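Local atomic coordinates of lipase (Acinetobacter baumannii, PDB entry 4OPM), a protein that probably hydrolyses ester bonds of lipids such as triacylglycerols, as a putative lipase of the alpha/beta hydrolase fold. Residues T33-E38 against G55-W60; K100-V105 against L127-Q132; N262-V267 against V289-K294. One frame throughout, in Å; residues are numbered along the deposited sequence.

In the fold
From the N terminus, contact 1 comes first: strand 32-39 runs on through a short connection into strand 46-50, and the loop that follows brings residues 55-60 back against 33-38. Contact 2 opens after that loop has closed; helix 94-107 leads through strand 114-119 into helix 121-132, so 127-132 returns to 100-105. Contact 3 ties the loop before strand 267-269 to the C-terminal helix 281-298. The three lie in series, none nested or crossed. Contacts 1 and 2 touch, with Trp-34 CG 3.6 Å from Phe-104 CD1, whereas contact 3 stands apart, its centre about 21 Å from that of contact 2, near the opposite sheet edge.

Contact 1. Residues T33-E38 against G55-W60; sequences TWSYSE and GSRDNW
Arg-57 reaches from the short 3-10 turn to strand residues Ser-35 and Ser-37, its chain extended from CG to NE. The hydrogen bond across the contact runs from Arg-57 NH1 to Ser-37 OG at 2.8 Å, with an N-H...O angle of 149° and the oxygen 13° out of the guanidinium plane. Ser-37 OG sits anti to its carbonyl carbon (chi1 -62°), which turns it to the guanidinium edge.

Ser-35 OG lies instead over one face of the same group, 3.3 Å from Arg-57 NE, where the angle is too poor for a bond; its polar partner is Asp-77. That carboxylate also pairs with Arg-57 NE, and Glu-83 takes NH2, so two acidic residues would offset the buried positive charge.

A water adds a second bridge: it accepts from Ser-37 OG at 2.6 Å and donates to Asp-58 OD1 at 3.1 Å. The loop itself is shaped by an ST turn, Ser-56 OG accepting from the backbone N of Asp-58 at 3.3 Å.

In the mixed sheet of the alpha/beta hydrolase fold, strand 32-39 is flanked by antiparallel strands 22-29 and 72-76. Arg-57 packs on Ile-75 of the latter and hydrogen-bonds through NH1 to Ser-24 OG of the former, joining the loop after strand 46-50 to the N-terminal part of the sheet.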
loop_
_atom_site.group_PDB
_atom_site.type_symbol
_atom_site.label_atom_id
_atom_site.label_comp_id
_atom_site.label_asym_id
_atom_site.label_seq_id
_atom_site.Cartn_x
_atom_site.Cartn_y
_atom_site.Cartn_z
ATOM N N THR A 33 -16.270 8.246 -5.331
ATOM C CA THR A 33 -16.885 7.771 -4.097
ATOM C C THR A 33 -15.856 6.859 -3.446
ATOM O O THR A 33 -15.653 5.725 -3.892
ATOM C CB THR A 33 -18.250 7.113 -4.308
ATOM O OG1 THR A 33 -19.091 8.059 -4.949
ATOM C CG2 THR A 33 -18.902 6.697 -2.982
ATOM N N TRP A 34 -15.178 7.376 -2.421
ATOM C CA TRP A 34 -14.150 6.626 -1.728
ATOM C C TRP A 34 -14.737 5.628 -0.751
ATOM O O TRP A 34 -15.605 5.980 0.048
ATOM C CB TRP A 34 -13.218 7.578 -0.955
ATOM C CG TRP A 34 -12.318 8.407 -1.825
ATOM C CD1 TRP A 34 -12.604 9.620 -2.381
ATOM C CD2 TRP A 34 -10.962 8.113 -2.179
ATOM N NE1 TRP A 34 -11.509 10.100 -3.064
ATOM C CE2 TRP A 34 -10.495 9.181 -2.981
ATOM C CE3 TRP A 34 -10.092 7.034 -1.908
ATOM C CZ2 TRP A 34 -9.195 9.218 -3.501
ATOM C CZ3 TRP A 34 -8.798 7.072 -2.422
ATOM C CH2 TRP A 34 -8.369 8.145 -3.222
ATOM N N SER A 35 -14.225 4.400 -0.794
ATOM C CA SER A 35 -14.486 3.363 0.199
ATOM C C SER A 35 -13.245 3.341 1.087
ATOM O O SER A 35 -12.126 3.372 0.557
ATOM C CB SER A 35 -14.722 2.009 -0.467
ATOM O OG SER A 35 -14.680 0.963 0.491
ATOM N N TYR A 36 -13.416 3.338 2.411
ATOM C CA TYR A 36 -12.259 3.304 3.305
ATOM C C TYR A 36 -12.607 2.673 4.633
ATOM O O TYR A 36 -13.779 2.646 5.029
ATOM C CB TYR A 36 -11.646 4.706 3.534
ATOM C CG TYR A 36 -12.530 5.709 4.251
ATOM C CD1 TYR A 36 -13.536 6.394 3.569
ATOM C CD2 TYR A 36 -12.286 6.061 5.581
ATOM C CE1 TYR A 36 -14.316 7.359 4.208
ATOM C CE2 TYR A 36 -13.069 7.015 6.233
ATOM C CZ TYR A 36 -14.079 7.666 5.538
ATOM O OH TYR A 36 -14.856 8.625 6.142
ATOM N N SER A 37 -11.577 2.130 5.293
ATOM C CA SER A 37 -11.688 1.585 6.639
ATOM C C SER A 37 -11.231 2.640 7.611
ATOM O O SER A 37 -10.309 3.415 7.307
ATOM C CB SER A 37 -10.825 0.331 6.796
ATOM O OG SER A 37 -11.256 -0.691 5.925
ATOM N N GLU A 38 -11.873 2.689 8.778
ATOM C CA GLU A 38 -11.499 3.636 9.815
ATOM C C GLU A 38 -11.573 2.958 11.166
ATOM O O GLU A 38 -12.546 2.252 11.444
ATOM C CB GLU A 38 -12.396 4.882 9.773
ATOM C CG GLU A 38 -12.081 5.910 10.853
ATOM C CD GLU A 38 -12.868 7.205 10.800
ATOM O OE1 GLU A 38 -13.845 7.285 10.024
ATOM O OE2 GLU A 38 -12.522 8.134 11.562
ATOM N N GLY A 55 -4.279 -4.198 -5.127
ATOM C CA GLY A 55 -4.550 -4.518 -3.729
ATOM C C GLY A 55 -5.840 -3.875 -3.269
ATOM O O GLY A 55 -6.683 -3.514 -4.095
ATOM N N SER A 56 -6.011 -3.737 -1.944
ATOM C CA SER A 56 -7.191 -3.087 -1.371
ATOM C C SER A 56 -6.894 -2.705 0.069
ATOM O O SER A 56 -5.876 -3.144 0.639
ATOM C CB SER A 56 -8.423 -3.995 -1.452
ATOM O OG SER A 56 -8.425 -4.968 -0.421
ATOM N N ARG A 57 -7.805 -1.941 0.686
ATOM C CA ARG A 57 -7.672 -1.562 2.090
ATOM C C ARG A 57 -7.482 -2.782 3.010
ATOM O O ARG A 57 -6.768 -2.678 4.011
ATOM C CB ARG A 57 -8.885 -0.747 2.558
ATOM C CG ARG A 57 -10.243 -1.451 2.492
ATOM C CD ARG A 57 -11.367 -0.450 2.562
ATOM N NE ARG A 57 -12.653 -1.035 2.186
ATOM C CZ ARG A 57 -13.628 -1.329 3.045
ATOM N NH1 ARG A 57 -13.471 -1.099 4.343
ATOM N NH2 ARG A 57 -14.772 -1.835 2.610
ATOM N N ASP A 58 -8.084 -3.943 2.660
ATOM C CA ASP A 58 -7.990 -5.152 3.498
ATOM C C ASP A 58 -6.568 -5.731 3.569
ATOM O O ASP A 58 -6.268 -6.466 4.518
ATOM C CB ASP A 58 -8.987 -6.211 3.022
ATOM C CG ASP A 58 -10.422 -5.757 3.228
ATOM O OD1 ASP A 58 -10.741 -5.257 4.342
ATOM O OD2 ASP A 58 -11.203 -5.828 2.267
ATOM N N ASN A 59 -5.658 -5.316 2.650
ATOM C CA ASN A 59 -4.255 -5.758 2.717
ATOM C C ASN A 59 -3.587 -5.322 4.041
ATOM O O ASN A 59 -2.619 -5.940 4.462
ATOM C CB ASN A 59 -3.448 -5.157 1.563
ATOM C CG ASN A 59 -3.786 -5.648 0.172
ATOM O OD1 ASN A 59 -3.331 -5.064 -0.812
ATOM N ND2 ASN A 59 -4.522 -6.748 0.049
ATOM N N TRP A 60 -4.087 -4.222 4.649
ATOM C CA TRP A 60 -3.539 -3.647 5.866
ATOM C C TRP A 60 -4.209 -4.169 7.155
ATOM O O TRP A 60 -3.805 -3.734 8.230
ATOM C CB TRP A 60 -3.686 -2.122 5.818
ATOM C CG TRP A 60 -2.693 -1.456 4.920
ATOM C CD1 TRP A 60 -2.920 -0.959 3.666
ATOM C CD2 TRP A 60 -1.309 -1.219 5.204
ATOM N NE1 TRP A 60 -1.758 -0.428 3.153
ATOM C CE2 TRP A 60 -0.759 -0.552 4.085
ATOM C CE3 TRP A 60 -0.484 -1.475 6.315
ATOM C CZ2 TRP A 60 0.585 -0.157 4.038
ATOM C CZ3 TRP A 60 0.842 -1.070 6.274
ATOM C CH2 TRP A 60 1.359 -0.396 5.152
HETATM O O HOH W 1 -9.656 -2.749 5.715
#

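Contact 2. Residues K100-V105 against L127-Q132; sequences KLRRFV and LLYAGQ
Tyr-129 projects from helix 121-132 toward helix 94-107, and its ring spans most of the distance to Leu-101, Arg-102 and Val-105. The short segments' axes approach no closer than 11.1 Å, at a crossing angle of -69°, so the contact depends chiefly on the length of Tyr-129, whose ring reaches the backbone of the other helix. CG of Tyr-129 is anti to the backbone N, which directs the ring toward helix 94-107.

The tight part lies round the far end of the ring. Its edge meets the Arg-102 backbone, with CE2 3.7 Å from Arg-102 CA, while Arg-102 CD comes within 3.4 Å of Tyr-129 OH. A bend at chi2 carries the arginine chain on past the hydroxyl, and Arg-102 NH1 donates a hydrogen bond to Tyr-129 OH, 3.0 Å long with an N-H...O angle of 152°; the oxygen is tilted slightly from the guanidinium plane, which stands 75° from the ring plane. Val-105 and Tyr-129 point at each other from opposite directions, Val-105 CG1 lying 3.6 Å from Tyr-129 OH.

This is helix-helix packing on one side of the central sheet of an alpha/beta hydrolase. Helix 121-132 follows the probable nucleophile elbow at Ser-120, and Leu-101 lies near that elbow without touching it.

On the sheet-facing side the packing is looser: Leu-101 CD2 remains 4.3 Å from Tyr-129 CD2, and the same leucine packs on Leu-48 and Ile-50 of strand 46-50. Toward solvent lies the guanidinium of the partly exposed Arg-102. It makes a cation-pi contact with Tyr-133, while its ion pairs with Glu-106 and Glu-136 are long and weak.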
loop_
_atom_site.group_PDB
_atom_site.type_symbol
_atom_site.label_atom_id
_atom_site.label_comp_id
_atom_site.label_asym_id
_atom_site.label_seq_id
_atom_site.Cartn_x
_atom_site.Cartn_y
_atom_site.Cartn_z
ATOM N N LYS A 100 -5.590 13.159 -5.828
ATOM C CA LYS A 100 -6.957 12.804 -5.409
ATOM C C LYS A 100 -6.949 12.262 -3.970
ATOM O O LYS A 100 -7.895 12.513 -3.220
ATOM C CB LYS A 100 -7.629 11.831 -6.387
ATOM C CG LYS A 100 -7.927 12.449 -7.760
ATOM C CD LYS A 100 -8.887 13.666 -7.677
ATOM C CE LYS A 100 -9.250 14.241 -9.018
ATOM N NZ LYS A 100 -8.076 14.909 -9.671
ATOM N N LEU A 101 -5.857 11.592 -3.553
ATOM C CA LEU A 101 -5.732 11.136 -2.175
ATOM C C LEU A 101 -5.655 12.367 -1.250
ATOM O O LEU A 101 -6.301 12.368 -0.210
ATOM C CB LEU A 101 -4.511 10.223 -2.003
ATOM C CG LEU A 101 -4.281 9.670 -0.606
ATOM C CD1 LEU A 101 -5.375 8.680 -0.201
ATOM C CD2 LEU A 101 -2.906 9.024 -0.511
ATOM N N ARG A 102 -4.932 13.433 -1.660
ATOM C CA ARG A 102 -4.889 14.672 -0.869
ATOM C C ARG A 102 -6.311 15.269 -0.726
ATOM O O ARG A 102 -6.694 15.686 0.372
ATOM C CB ARG A 102 -3.925 15.700 -1.486
ATOM C CG ARG A 102 -3.892 17.057 -0.766
ATOM C CD ARG A 102 -3.330 16.964 0.644
ATOM N NE ARG A 102 -3.543 18.208 1.382
ATOM C CZ ARG A 102 -3.640 18.292 2.703
ATOM N NH1 ARG A 102 -3.550 17.199 3.455
ATOM N NH2 ARG A 102 -3.830 19.466 3.285
ATOM N N ARG A 103 -7.096 15.292 -1.825
ATOM C CA ARG A 103 -8.476 15.813 -1.797
ATOM C C ARG A 103 -9.325 14.993 -0.806
ATOM O O ARG A 103 -10.136 15.568 -0.068
ATOM C CB ARG A 103 -9.128 15.811 -3.195
ATOM C CG ARG A 103 -8.414 16.663 -4.255
ATOM C CD ARG A 103 -8.593 18.170 -4.091
ATOM N NE ARG A 103 -7.706 18.753 -3.074
ATOM C CZ ARG A 103 -6.441 19.116 -3.275
ATOM N NH1 ARG A 103 -5.869 18.938 -4.460
ATOM N NH2 ARG A 103 -5.733 19.647 -2.287
ATOM N N PHE A 104 -9.104 13.662 -0.776
ATOM C CA PHE A 104 -9.780 12.760 0.150
ATOM C C PHE A 104 -9.399 13.098 1.605
ATOM O O PHE A 104 -10.287 13.198 2.439
ATOM C CB PHE A 104 -9.455 11.284 -0.165
ATOM C CG PHE A 104 -9.839 10.343 0.957
ATOM C CD1 PHE A 104 -11.165 9.971 1.152
ATOM C CD2 PHE A 104 -8.877 9.859 1.845
ATOM C CE1 PHE A 104 -11.527 9.130 2.211
ATOM C CE2 PHE A 104 -9.237 9.006 2.899
ATOM C CZ PHE A 104 -10.560 8.657 3.082
ATOM N N VAL A 105 -8.095 13.276 1.901
ATOM C CA VAL A 105 -7.588 13.619 3.249
ATOM C C VAL A 105 -8.256 14.934 3.729
ATOM O O VAL A 105 -8.697 15.027 4.880
ATOM C CB VAL A 105 -6.037 13.705 3.277
ATOM C CG1 VAL A 105 -5.526 14.387 4.547
ATOM C CG2 VAL A 105 -5.411 12.317 3.121
ATOM N N LEU A 127 5.434 8.667 -1.243
ATOM C CA LEU A 127 6.610 9.482 -1.580
ATOM C C LEU A 127 6.199 10.769 -2.303
ATOM O O LEU A 127 6.649 11.857 -1.934
ATOM C CB LEU A 127 7.608 8.675 -2.439
ATOM C CG LEU A 127 8.496 7.678 -1.657
ATOM C CD1 LEU A 127 9.088 6.611 -2.579
ATOM C CD2 LEU A 127 9.599 8.388 -0.895
ATOM N N LEU A 128 5.312 10.655 -3.304
ATOM C CA LEU A 128 4.839 11.825 -4.047
ATOM C C LEU A 128 4.052 12.762 -3.119
ATOM O O LEU A 128 4.249 13.976 -3.158
ATOM C CB LEU A 128 3.995 11.389 -5.251
ATOM C CG LEU A 128 3.849 12.385 -6.400
ATOM C CD1 LEU A 128 5.226 12.907 -6.883
ATOM C CD2 LEU A 128 3.093 11.756 -7.553
ATOM N N TYR A 129 3.215 12.189 -2.249
ATOM C CA TYR A 129 2.438 12.935 -1.270
ATOM C C TYR A 129 3.367 13.705 -0.311
ATOM O O TYR A 129 3.167 14.906 -0.116
ATOM C CB TYR A 129 1.522 11.975 -0.479
ATOM C CG TYR A 129 0.494 12.686 0.372
ATOM C CD1 TYR A 129 0.842 13.250 1.598
ATOM C CD2 TYR A 129 -0.842 12.739 -0.017
ATOM C CE1 TYR A 129 -0.109 13.878 2.402
ATOM C CE2 TYR A 129 -1.803 13.358 0.781
ATOM C CZ TYR A 129 -1.433 13.920 1.995
ATOM O OH TYR A 129 -2.368 14.548 2.780
ATOM N N ALA A 130 4.404 13.024 0.237
ATOM C CA ALA A 130 5.368 13.608 1.176
ATOM C C ALA A 130 6.159 14.756 0.550
ATOM O O ALA A 130 6.475 15.730 1.244
ATOM C CB ALA A 130 6.324 12.550 1.670
ATOM N N GLY A 131 6.455 14.634 -0.743
ATOM C CA GLY A 131 7.178 15.650 -1.498
ATOM C C GLY A 131 6.320 16.854 -1.833
ATOM O O GLY A 131 6.792 17.990 -1.748
ATOM N N GLN A 132 5.052 16.620 -2.222
ATOM C CA GLN A 132 4.132 17.691 -2.614
ATOM C C GLN A 132 3.503 18.384 -1.401
ATOM O O GLN A 132 3.225 19.575 -1.475
ATOM C CB GLN A 132 3.024 17.155 -3.541
ATOM C CG GLN A 132 3.522 16.710 -4.927
ATOM C CD GLN A 132 2.496 15.958 -5.755
ATOM O OE1 GLN A 132 1.543 15.355 -5.245
ATOM N NE2 GLN A 132 2.698 15.935 -7.066
#

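Contact 3. Residues N262-V267 against V289-K294; sequences NAQPPV and VPFLLK
The irregular backbone of 262-267 passes helical segment 289-294 at a distance, with Gln-264 CA and Phe-291 CA still 9.4 Å apart, so the segments are bridged by side chains. Gln-264 does so from the loop side: its chain is extended beyond CG (chi2 -177°) and carries the amide to the helix, where OE1 meets two residues about one helical turn apart.

The first is Phe-291. Gln-264 OE1 lies in the plane of the ring at its edge, 3.2 Å from Phe-291 CD1 and 3.5 Å from Phe-291 CE1. The amide plane is inclined 70° to the ring, so the two flat groups do not stack. Phe-291 also packs on Leu-238, a residue of strand 237-242 that Gln-264 touches as well; the pair thus meets above the same part of the sheet.

Lys-294 and Gln-264 approach each other from opposite directions. A bend at chi3 (91°) turns the end of the otherwise extended lysine chain to the amide, placing NZ 3.1 Å from Gln-264 OE1 in a weak hydrogen bond. The methylene next to it is nearly as close, Lys-294 CE standing 3.2 Å from Gln-264 OE1.

The contact joins the loop leading to edge strand 267-269 with the C-terminal helix 281-298. Its chemistry centres on one amide oxygen, which faces the slightly positive C-H edge of a buried phenyl ring and the ammonium group of an exposed lysine; both would be expected to favour a carbonyl oxygen, although the weak bond suggests that the lysine contributes only modestly.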
loop_
_atom_site.group_PDB
_atom_site.type_symbol
_atom_site.label_atom_id
_atom_site.label_comp_id
_atom_site.label_asym_id
_atom_site.label_seq_id
_atom_site.Cartn_x
_atom_site.Cartn_y
_atom_site.Cartn_z
ATOM N N ASN A 262 16.190 11.986 6.297
ATOM C CA ASN A 262 15.830 11.541 7.638
ATOM C C ASN A 262 15.304 10.108 7.675
ATOM O O ASN A 262 14.494 9.755 8.527
ATOM C CB ASN A 262 14.846 12.538 8.262
ATOM C CG ASN A 262 15.527 13.874 8.521
ATOM O OD1 ASN A 262 16.649 13.930 9.035
ATOM N ND2 ASN A 262 14.911 14.975 8.099
ATOM N N ALA A 263 15.831 9.260 6.802
ATOM C CA ALA A 263 15.481 7.849 6.829
ATOM C C ALA A 263 16.377 7.132 7.834
ATOM O O ALA A 263 17.560 7.463 7.965
ATOM C CB ALA A 263 15.634 7.237 5.448
ATOM N N GLN A 264 15.800 6.185 8.555
ATOM C CA GLN A 264 16.498 5.313 9.504
ATOM C C GLN A 264 17.143 4.153 8.750
ATOM O O GLN A 264 16.718 3.896 7.620
ATOM C CB GLN A 264 15.478 4.750 10.525
ATOM C CG GLN A 264 15.095 5.775 11.571
ATOM C CD GLN A 264 14.167 5.249 12.625
ATOM O OE1 GLN A 264 13.513 6.034 13.304
ATOM N NE2 GLN A 264 14.112 3.924 12.828
ATOM N N PRO A 265 18.102 3.386 9.348
ATOM C CA PRO A 265 18.620 2.189 8.656
ATOM C C PRO A 265 17.479 1.222 8.302
ATOM O O PRO A 265 16.599 0.997 9.142
ATOM C CB PRO A 265 19.572 1.567 9.688
ATOM C CG PRO A 265 19.995 2.730 10.550
ATOM C CD PRO A 265 18.734 3.540 10.679
ATOM N N PRO A 266 17.421 0.701 7.053
ATOM C CA PRO A 266 16.300 -0.182 6.680
ATOM C C PRO A 266 16.238 -1.465 7.497
ATOM O O PRO A 266 17.265 -1.967 7.958
ATOM C CB PRO A 266 16.575 -0.511 5.206
ATOM C CG PRO A 266 17.497 0.577 4.738
ATOM C CD PRO A 266 18.354 0.881 5.925
ATOM N N VAL A 267 15.021 -1.968 7.690
ATOM C CA VAL A 267 14.791 -3.249 8.365
ATOM C C VAL A 267 14.599 -4.288 7.266
ATOM O O VAL A 267 13.686 -4.146 6.435
ATOM C CB VAL A 267 13.576 -3.195 9.326
ATOM C CG1 VAL A 267 13.257 -4.583 9.888
ATOM C CG2 VAL A 267 13.801 -2.191 10.446
ATOM N N VAL A 289 5.671 0.391 15.541
ATOM C CA VAL A 289 5.157 1.003 16.773
ATOM C C VAL A 289 6.294 1.815 17.505
ATOM O O VAL A 289 6.063 2.991 17.785
ATOM C CB VAL A 289 4.432 -0.039 17.669
ATOM C CG1 VAL A 289 4.211 0.492 19.082
ATOM C CG2 VAL A 289 3.098 -0.453 17.031
ATOM N N PRO A 290 7.525 1.300 17.743
ATOM C CA PRO A 290 8.563 2.151 18.372
ATOM C C PRO A 290 8.931 3.375 17.514
ATOM O O PRO A 290 9.209 4.437 18.067
ATOM C CB PRO A 290 9.759 1.201 18.523
ATOM C CG PRO A 290 9.167 -0.163 18.483
ATOM C CD PRO A 290 8.035 -0.070 17.524
ATOM N N PHE A 291 8.874 3.240 16.171
ATOM C CA PHE A 291 9.148 4.337 15.234
ATOM C C PHE A 291 8.112 5.453 15.435
ATOM O O PHE A 291 8.495 6.608 15.621
ATOM C CB PHE A 291 9.156 3.837 13.777
ATOM C CG PHE A 291 9.249 4.939 12.743
ATOM C CD1 PHE A 291 10.455 5.607 12.512
ATOM C CD2 PHE A 291 8.125 5.336 12.024
ATOM C CE1 PHE A 291 10.542 6.625 11.551
ATOM C CE2 PHE A 291 8.209 6.358 11.073
ATOM C CZ PHE A 291 9.416 6.996 10.841
ATOM N N LEU A 292 6.813 5.102 15.428
ATOM C CA LEU A 292 5.718 6.059 15.636
ATOM C C LEU A 292 5.846 6.735 17.007
ATOM O O LEU A 292 5.689 7.958 17.089
ATOM C CB LEU A 292 4.358 5.362 15.505
ATOM C CG LEU A 292 3.952 4.883 14.105
ATOM C CD1 LEU A 292 2.699 3.989 14.189
ATOM C CD2 LEU A 292 3.653 6.079 13.179
ATOM N N LEU A 293 6.196 5.958 18.070
ATOM C CA LEU A 293 6.360 6.533 19.410
ATOM C C LEU A 293 7.500 7.569 19.423
ATOM O O LEU A 293 7.348 8.641 20.014
ATOM C CB LEU A 293 6.616 5.429 20.442
ATOM C CG LEU A 293 6.337 5.784 21.904
ATOM C CD1 LEU A 293 4.843 6.057 22.136
ATOM C CD2 LEU A 293 6.792 4.664 22.816
ATOM N N LYS A 294 8.620 7.258 18.748
ATOM C CA LYS A 294 9.782 8.137 18.653
ATOM C C LYS A 294 9.423 9.446 17.925
ATOM O O LYS A 294 9.793 10.526 18.402
ATOM C CB LYS A 294 10.929 7.412 17.941
ATOM C CG LYS A 294 12.256 8.152 18.047
ATOM C CD LYS A 294 13.424 7.315 17.547
ATOM C CE LYS A 294 13.684 7.536 16.081
ATOM N NZ LYS A 294 15.066 7.155 15.690
#